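Long-range contact in protein ppBat (Bacteroides thetaiotaomicron VPI-5482, PDB 3CNE), which binds flavin derivatives such as lumichrome, riboflavin, FMN and FAD as a homodimer and may serve as a flavin store: residues 145-150 with 163-168. Numbering follows the deposited sequence.
With FMN (flavin mononucleotide), chain N.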
ATOM      1  N   ASP A 145       7.625 -12.002  20.476  1.00 35.79           N
ATOM      2  CA  ASP A 145       8.417 -10.926  19.874  1.00 36.35           C
ATOM      3  C   ASP A 145       8.745 -11.234  18.415  1.00 35.93           C
ATOM      4  O   ASP A 145       9.483 -10.492  17.774  1.00 36.22           O
ATOM      5  CB  ASP A 145       9.738 -10.718  20.637  1.00 36.62           C
ATOM      6  CG  ASP A 145       9.541 -10.239  22.070  1.00 39.20           C
ATOM      7  OD1 ASP A 145       8.541  -9.545  22.374  1.00 39.21           O
ATOM      8  OD2 ASP A 145      10.429 -10.560  22.896  1.00 42.39           O
ATOM      9  N   GLU A 146       8.201 -12.330  17.893  1.00 35.88           N
ATOM     10  CA  GLU A 146       8.465 -12.736  16.501  1.00 35.03           C
ATOM     11  C   GLU A 146       7.854 -11.777  15.485  1.00 34.01           C
ATOM     12  O   GLU A 146       6.905 -11.047  15.805  1.00 32.65           O
ATOM     13  CB  GLU A 146       7.992 -14.173  16.239  1.00 35.36           C
ATOM     14  CG  GLU A 146       8.775 -15.224  17.016  1.00 37.65           C
ATOM     15  CD  GLU A 146      10.277 -15.035  16.886  1.00 40.75           C
ATOM     16  OE1 GLU A 146      10.799 -15.217  15.762  1.00 41.07           O
ATOM     17  OE2 GLU A 146      10.924 -14.692  17.905  1.00 42.32           O
ATOM     18  N   LYS A 147       8.414 -11.813  14.266  1.00 32.69           N
ATOM     19  CA  LYS A 147       8.018 -10.950  13.159  1.00 32.02           C
ATOM     20  C   LYS A 147       6.624 -11.311  12.667  1.00 30.94           C
ATOM     21  O   LYS A 147       5.863 -10.443  12.230  1.00 29.30           O
ATOM     22  CB  LYS A 147       9.009 -11.060  11.992  1.00 31.78           C
ATOM     23  CG  LYS A 147      10.327 -10.317  12.169  1.00 33.30           C
ATOM     24  CD  LYS A 147      11.188 -10.456  10.923  1.00 33.78           C
ATOM     25  CE  LYS A 147      12.604  -9.965  11.126  1.00 37.91           C
ATOM     26  NZ  LYS A 147      12.702  -8.503  10.904  1.00 41.76           N
ATOM     27  N   SER A 148       6.318 -12.612  12.706  1.00 29.31           N
ATOM     28  CA  SER A 148       4.979 -13.111  12.460  1.00 28.28           C
ATOM     29  C   SER A 148       4.826 -14.437  13.191  1.00 28.24           C
ATOM     30  O   SER A 148       5.822 -15.027  13.606  1.00 27.53           O
ATOM     31  CB  SER A 148       4.685 -13.265  10.966  1.00 27.91           C
ATOM     32  OG  SER A 148       5.675 -14.023  10.280  1.00 26.20           O
ATOM     33  N   GLU A 149       3.578 -14.862  13.358  1.00 27.84           N
ATOM     34  CA  GLU A 149       3.222 -16.107  14.029  1.00 28.60           C
ATOM     35  C   GLU A 149       2.082 -16.741  13.264  1.00 28.85           C
ATOM     36  O   GLU A 149       1.103 -16.066  12.901  1.00 29.19           O
ATOM     37  CB  GLU A 149       2.763 -15.870  15.478  1.00 28.58           C
ATOM     38  CG  GLU A 149       3.883 -15.504  16.461  1.00 30.60           C
ATOM     39  CD  GLU A 149       4.898 -16.638  16.722  1.00 32.97           C
ATOM     40  OE1 GLU A 149       4.675 -17.792  16.314  1.00 35.09           O
ATOM     41  OE2 GLU A 149       5.925 -16.367  17.365  1.00 35.76           O
ATOM     42  N   ILE A 150       2.228 -18.035  13.004  1.00 28.53           N
ATOM     43  CA  ILE A 150       1.150 -18.830  12.468  1.00 28.34           C
ATOM     44  C   ILE A 150       0.870 -19.905  13.501  1.00 28.52           C
ATOM     45  O   ILE A 150       1.732 -20.716  13.818  1.00 28.53           O
ATOM     46  CB  ILE A 150       1.493 -19.394  11.051  1.00 27.85           C
ATOM     47  CG1 ILE A 150       1.630 -18.232  10.058  1.00 28.85           C
ATOM     48  CG2 ILE A 150       0.413 -20.388  10.580  1.00 28.49           C
ATOM     49  CD1 ILE A 150       2.147 -18.635   8.695  1.00 27.49           C
ATOM     50  N   ILE A 163       4.795  -8.106   7.321  1.00 23.32           N
ATOM     51  CA  ILE A 163       3.776  -8.869   6.595  1.00 22.79           C
ATOM     52  C   ILE A 163       4.434  -9.848   5.601  1.00 23.50           C
ATOM     53  O   ILE A 163       4.042 -11.021   5.522  1.00 22.31           O
ATOM     54  CB  ILE A 163       2.750  -7.959   5.896  1.00 22.57           C
ATOM     55  CG1 ILE A 163       1.825  -7.324   6.946  1.00 23.16           C
ATOM     56  CG2 ILE A 163       1.889  -8.781   4.888  1.00 22.71           C
ATOM     57  CD1 ILE A 163       0.987  -6.162   6.422  1.00 22.89           C
ATOM     58  N   TRP A 164       5.470  -9.366   4.902  1.00 24.06           N
ATOM     59  CA  TRP A 164       6.227 -10.171   3.938  1.00 24.77           C
ATOM     60  C   TRP A 164       6.680 -11.516   4.516  1.00 25.39           C
ATOM     61  O   TRP A 164       6.811 -12.469   3.760  1.00 25.34           O
ATOM     62  CB  TRP A 164       7.449  -9.407   3.391  1.00 24.87           C
ATOM     63  CG  TRP A 164       8.613  -9.272   4.359  1.00 25.85           C
ATOM     64  CD1 TRP A 164       8.787  -8.313   5.291  1.00 25.04           C
ATOM     65  CD2 TRP A 164       9.754 -10.142   4.461  1.00 27.29           C
ATOM     66  NE1 TRP A 164       9.964  -8.507   5.976  1.00 27.01           N
ATOM     67  CE2 TRP A 164      10.582  -9.625   5.473  1.00 28.40           C
ATOM     68  CE3 TRP A 164      10.158 -11.307   3.781  1.00 29.70           C
ATOM     69  CZ2 TRP A 164      11.785 -10.242   5.845  1.00 28.36           C
ATOM     70  CZ3 TRP A 164      11.370 -11.912   4.143  1.00 27.66           C
ATOM     71  CH2 TRP A 164      12.159 -11.380   5.160  1.00 26.24           C
ATOM     72  N   THR A 165       6.938 -11.578   5.833  1.00 25.55           N
ATOM     73  CA  THR A 165       7.427 -12.825   6.480  1.00 26.38           C
ATOM     74  C   THR A 165       6.388 -13.949   6.564  1.00 27.32           C
ATOM     75  O   THR A 165       6.750 -15.118   6.735  1.00 27.21           O
ATOM     76  CB  THR A 165       8.000 -12.610   7.905  1.00 26.28           C
ATOM     77  OG1 THR A 165       6.955 -12.215   8.812  1.00 25.04           O
ATOM     78  CG2 THR A 165       9.140 -11.607   7.898  1.00 26.62           C
HETATM   79  N   MSE A 166       5.109 -13.613   6.447  1.00 27.88           N
HETATM   80  CA  MSE A 166       4.068 -14.629   6.536  1.00 30.35           C
HETATM   81  C   MSE A 166       3.181 -14.696   5.294  1.00 28.53           C
HETATM   82  O   MSE A 166       2.391 -15.604   5.154  1.00 27.51           O
HETATM   83  CB  MSE A 166       3.192 -14.399   7.756  1.00 30.27           C
HETATM   84  CG  MSE A 166       2.494 -13.044   7.738  1.00 32.65           C
HETATM   85 SE   MSE A 166       0.894 -12.977   8.855  1.00 39.04          SE
HETATM   86  CE  MSE A 166      -0.386 -12.569   7.423  1.00 36.95           C
ATOM     87  N   LEU A 167       3.300 -13.719   4.406  1.00 28.55           N
ATOM     88  CA  LEU A 167       2.379 -13.591   3.284  1.00 28.61           C
ATOM     89  C   LEU A 167       2.423 -14.785   2.302  1.00 28.76           C
ATOM     90  O   LEU A 167       1.366 -15.224   1.842  1.00 28.65           O
ATOM     91  CB  LEU A 167       2.585 -12.238   2.577  1.00 28.90           C
ATOM     92  CG  LEU A 167       1.516 -11.763   1.601  1.00 28.05           C
ATOM     93  CD1 LEU A 167       0.142 -11.747   2.249  1.00 28.97           C
ATOM     94  CD2 LEU A 167       1.900 -10.368   1.058  1.00 28.37           C
ATOM     95  N   PRO A 168       3.621 -15.333   2.000  1.00 29.08           N
ATOM     96  CA  PRO A 168       3.630 -16.537   1.151  1.00 29.38           C
ATOM     97  C   PRO A 168       2.851 -17.704   1.770  1.00 29.11           C
ATOM     98  O   PRO A 168       2.167 -18.431   1.045  1.00 29.42           O
ATOM     99  CB  PRO A 168       5.130 -16.893   1.059  1.00 29.85           C
ATOM    100  CG  PRO A 168       5.819 -15.555   1.251  1.00 29.80           C
ATOM    101  CD  PRO A 168       4.997 -14.944   2.365  1.00 29.54           C
TER
HETATM  102  N1  FMN N 201       9.784  -7.088   1.686  1.00 50.94           N
HETATM  103  C2  FMN N 201       9.033  -6.015   2.119  1.00 51.13           C
HETATM  104  O2  FMN N 201       7.990  -5.734   1.519  1.00 51.43           O
HETATM  105  N3  FMN N 201       9.459  -5.271   3.211  1.00 51.08           N
HETATM  106  C4  FMN N 201      10.643  -5.600   3.865  1.00 51.09           C
HETATM  107  O4  FMN N 201      10.996  -4.972   4.875  1.00 51.94           O
HETATM  108  C4A FMN N 201      11.397  -6.688   3.424  1.00 50.69           C
HETATM  109  N5  FMN N 201      12.575  -7.030   4.068  1.00 50.75           N
HETATM  110  C5A FMN N 201      13.308  -8.110   3.611  1.00 50.89           C
HETATM  111  C6  FMN N 201      14.487  -8.452   4.254  1.00 51.12           C
HETATM  112  C7  FMN N 201      15.242  -9.541   3.824  1.00 51.55           C
HETATM  113  C7M FMN N 201      16.048 -10.253   4.878  1.00 53.26           C
HETATM  114  C8  FMN N 201      14.827 -10.278   2.704  1.00 51.48           C
HETATM  115  C8M FMN N 201      15.898 -10.805   1.776  1.00 53.15           C
HETATM  116  C9  FMN N 201      13.626  -9.930   2.087  1.00 51.32           C
HETATM  117  C9A FMN N 201      12.866  -8.849   2.513  1.00 50.93           C
HETATM  118  N10 FMN N 201      11.684  -8.513   1.857  1.00 51.35           N
HETATM  119  C10 FMN N 201      10.961  -7.430   2.324  1.00 50.98           C
HETATM  120  C1' FMN N 201      10.867  -9.594   1.207  1.00 55.16           C
HETATM  121  C2' FMN N 201      10.928  -9.632  -0.315  1.00 59.40           C
HETATM  122  O2' FMN N 201       9.957  -8.754  -0.862  1.00 59.50           O
HETATM  123  C3' FMN N 201      10.677 -11.072  -0.778  1.00 61.21           C
HETATM  124  O3' FMN N 201      11.669 -11.914  -0.220  1.00 62.17           O
HETATM  125  C4' FMN N 201      10.675 -11.225  -2.301  1.00 62.68           C
HETATM  126  O4' FMN N 201       9.391 -10.957  -2.839  1.00 64.05           O
HETATM  127  O   HOH W   1      11.448  -7.178   8.407  1.00 38.51           O
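A single direct hydrogen bond joins residues 145-150 to residues 163-168: S148 OG donates to T165 OG1 over 2.7 Å. Both hydroxyls sit over the backbone, flanked by N and C (chi1 52° and 67°), so they meet tip to tip; T165 OG1 is also hydrogen-bonded to T162 O, so two bonds grip it. A longer polar link runs through one water, which accepts from K147 NZ at 3.1 Å and from W164 NE1 at 3.1 Å, lying in the plane of the indole at its edge; the bend at the end of the lysine chain (chi4 -85°) turns NZ to it. Apolar contacts accompany these bonds. The K147 and T165 side chains cross at about a right angle, with K147 CD 3.8 Å from T165 CG2. Selenomethionine M166, at the N-cap position before helix 167-174, brings CB to 3.7 Å from S148 CB, and I150 CD1 approaches M166 CB more loosely, at 4.5 Å. The rest of the M166 side chain leaves the contact, and the residue touches F155 and A157. In this DJ-1/PfpI-family fold, strand 148-151 is the outermost strand on its side of the chain's main sheet, and the contact ties it to the turn leading into the C-terminal helix. The W164 indole is sandwiched between FMN and T165: FMN C9A lies 3.5 Å above one face, offset toward the rim, and T165 CG2 sits over the centre of the opposite face at 3.4 Å. An alanine at W164 would probably cost the flavin this flat surface and the water its indole donor. N161 O of the second subunit also hydrogen-bonds the FMN, a ligand shared across the dimer.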